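PDB 2GAS: isoflavone reductase from Medicago sativa, which uses NADPH to reduce 2'-hydroxyformononetin to (3R)-vestitone, a step toward the alfalfa phytoalexin medicarpin. Local coordinates for residues L87-Q92 with F130-S135. Numbering follows the deposited sequence.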
loop_
_atom_site.group_PDB
_atom_site.type_symbol
_atom_site.label_atom_id
_atom_site.label_comp_id
_atom_site.label_asym_id
_atom_site.label_seq_id
_atom_site.Cartn_x
_atom_site.Cartn_y
_atom_site.Cartn_z
ATOM N N LEU A 87 -9.850 -6.413 5.014
ATOM C CA LEU A 87 -9.779 -7.797 4.561
ATOM C C LEU A 87 -8.546 -8.514 5.106
ATOM O O LEU A 87 -7.454 -7.949 5.141
ATOM C CB LEU A 87 -9.779 -7.848 3.028
ATOM C CG LEU A 87 -10.987 -7.207 2.334
ATOM C CD1 LEU A 87 -10.788 -7.235 0.825
ATOM C CD2 LEU A 87 -12.266 -7.945 2.728
ATOM N N LEU A 88 -8.731 -9.759 5.539
ATOM C CA LEU A 88 -7.634 -10.561 6.068
ATOM C C LEU A 88 -6.758 -11.075 4.936
ATOM O O LEU A 88 -7.257 -11.507 3.898
ATOM C CB LEU A 88 -8.174 -11.757 6.847
ATOM C CG LEU A 88 -8.961 -11.442 8.118
ATOM C CD1 LEU A 88 -9.545 -12.726 8.683
ATOM C CD2 LEU A 88 -8.049 -10.768 9.123
ATOM N N ILE A 89 -5.447 -11.037 5.139
ATOM C CA ILE A 89 -4.528 -11.509 4.116
ATOM C C ILE A 89 -4.855 -12.944 3.720
ATOM O O ILE A 89 -4.982 -13.257 2.538
ATOM C CB ILE A 89 -3.069 -11.437 4.614
ATOM C CG1 ILE A 89 -2.668 -9.974 4.816
ATOM C CG2 ILE A 89 -2.131 -12.095 3.619
ATOM C CD1 ILE A 89 -2.801 -9.116 3.570
ATOM N N GLU A 90 -5.019 -13.805 4.717
ATOM C CA GLU A 90 -5.306 -15.209 4.459
ATOM C C GLU A 90 -6.591 -15.482 3.685
ATOM O O GLU A 90 -6.726 -16.542 3.074
ATOM C CB GLU A 90 -5.314 -16.000 5.772
ATOM C CG GLU A 90 -6.326 -15.533 6.808
ATOM C CD GLU A 90 -5.817 -14.405 7.700
ATOM O OE1 GLU A 90 -6.463 -14.153 8.741
ATOM O OE2 GLU A 90 -4.785 -13.772 7.373
ATOM N N ASP A 91 -7.536 -14.545 3.704
ATOM C CA ASP A 91 -8.784 -14.746 2.976
ATOM C C ASP A 91 -8.612 -14.650 1.460
ATOM O O ASP A 91 -9.533 -14.954 0.700
ATOM C CB ASP A 91 -9.859 -13.761 3.448
ATOM C CG ASP A 91 -10.563 -14.229 4.713
ATOM O OD1 ASP A 91 -10.505 -15.442 5.016
ATOM O OD2 ASP A 91 -11.184 -13.393 5.400
ATOM N N GLN A 92 -7.434 -14.241 1.007
ATOM C CA GLN A 92 -7.211 -14.157 -0.429
ATOM C C GLN A 92 -7.203 -15.555 -1.038
ATOM O O GLN A 92 -7.246 -15.706 -2.254
ATOM C CB GLN A 92 -5.902 -13.429 -0.733
ATOM C CG GLN A 92 -5.977 -11.953 -0.380
ATOM C CD GLN A 92 -4.673 -11.230 -0.604
ATOM O OE1 GLN A 92 -4.476 -10.583 -1.633
ATOM N NE2 GLN A 92 -3.767 -11.341 0.359
ATOM N N PHE A 130 4.691 -10.252 6.805
ATOM C CA PHE A 130 5.315 -10.162 5.492
ATOM C C PHE A 130 5.355 -11.556 4.873
ATOM O O PHE A 130 5.077 -11.725 3.687
ATOM C CB PHE A 130 6.742 -9.613 5.606
ATOM C CG PHE A 130 6.817 -8.173 6.047
ATOM C CD1 PHE A 130 8.043 -7.607 6.380
ATOM C CD2 PHE A 130 5.676 -7.382 6.116
ATOM C CE1 PHE A 130 8.133 -6.269 6.774
ATOM C CE2 PHE A 130 5.755 -6.042 6.509
ATOM C CZ PHE A 130 6.985 -5.490 6.837
ATOM N N GLU A 131 5.702 -12.557 5.680
ATOM C CA GLU A 131 5.763 -13.926 5.183
ATOM C C GLU A 131 4.395 -14.448 4.772
ATOM O O GLU A 131 4.292 -15.264 3.852
ATOM C CB GLU A 131 6.390 -14.853 6.227
ATOM C CG GLU A 131 7.904 -14.707 6.334
ATOM C CD GLU A 131 8.601 -14.769 4.975
ATOM O OE1 GLU A 131 8.331 -15.707 4.196
ATOM O OE2 GLU A 131 9.426 -13.879 4.681
ATOM N N GLU A 132 3.349 -13.987 5.450
ATOM C CA GLU A 132 1.998 -14.411 5.110
ATOM C C GLU A 132 1.658 -13.886 3.715
ATOM O O GLU A 132 1.024 -14.576 2.916
ATOM C CB GLU A 132 0.996 -13.886 6.142
ATOM C CG GLU A 132 -0.458 -14.123 5.776
ATOM C CD GLU A 132 -1.400 -13.882 6.942
ATOM O OE1 GLU A 132 -1.187 -12.906 7.693
ATOM O OE2 GLU A 132 -2.359 -14.665 7.099
ATOM N N LYS A 133 2.087 -12.663 3.418
ATOM C CA LYS A 133 1.831 -12.094 2.099
ATOM C C LYS A 133 2.668 -12.830 1.051
ATOM O O LYS A 133 2.206 -13.070 -0.063
ATOM C CB LYS A 133 2.158 -10.595 2.083
ATOM C CG LYS A 133 1.211 -9.753 2.924
ATOM C CD LYS A 133 1.403 -8.271 2.639
ATOM C CE LYS A 133 0.349 -7.444 3.351
ATOM N NZ LYS A 133 0.352 -6.026 2.893
ATOM N N ALA A 134 3.899 -13.193 1.408
ATOM C CA ALA A 134 4.754 -13.917 0.480
ATOM C C ALA A 134 4.126 -15.272 0.161
ATOM O O ALA A 134 4.204 -15.747 -0.968
ATOM C CB ALA A 134 6.144 -14.109 1.072
ATOM N N SER A 135 3.501 -15.889 1.160
ATOM C CA SER A 135 2.860 -17.183 0.942
ATOM C C SER A 135 1.737 -17.051 -0.076
ATOM O O SER A 135 1.529 -17.939 -0.906
ATOM C CB SER A 135 2.316 -17.739 2.258
ATOM O OG SER A 135 3.380 -18.196 3.070
#
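I89 meets helix 126-143 with both of its branches, and the pairing illustrates how one aliphatic side chain can pack against two charged neighbours through their methylene groups. Its CG2 touches E132 CG at 3.4 Å, while CD1, at the end of the other branch, lies 3.6 Å from K133 CE, the isoleucine side chain crossing the extended lysine at about a right angle. E132 has CG anti to its own backbone N (chi1 172°), and from there its chain runs extended past CB of I89 to the carboxylate of E90. There E132 OE2 stands 2.6 Å from E90 OE2, the two carboxylate planes only 6° apart. Two carboxylates this close would be expected to raise the proton affinity of at least one of them. With alanine at E132, I89 CG2 would probably lose the closer of its methylene neighbours and E90 OE2 the carboxylate beside it. K133, probably the proton acceptor of the reaction, continues past I89, and its NZ hydrogen-bonds to the backbone O of E112; packing on I89 therefore borders the stem of this lysine. I89 also touches I136, one turn beyond E132 on the same helix. The contact lies at the surface of the Rossmann-type NADP-binding fold, where the loop leaving strand 79-82 of the parallel sheet turns into helix 92-102 and rests against helix 126-143.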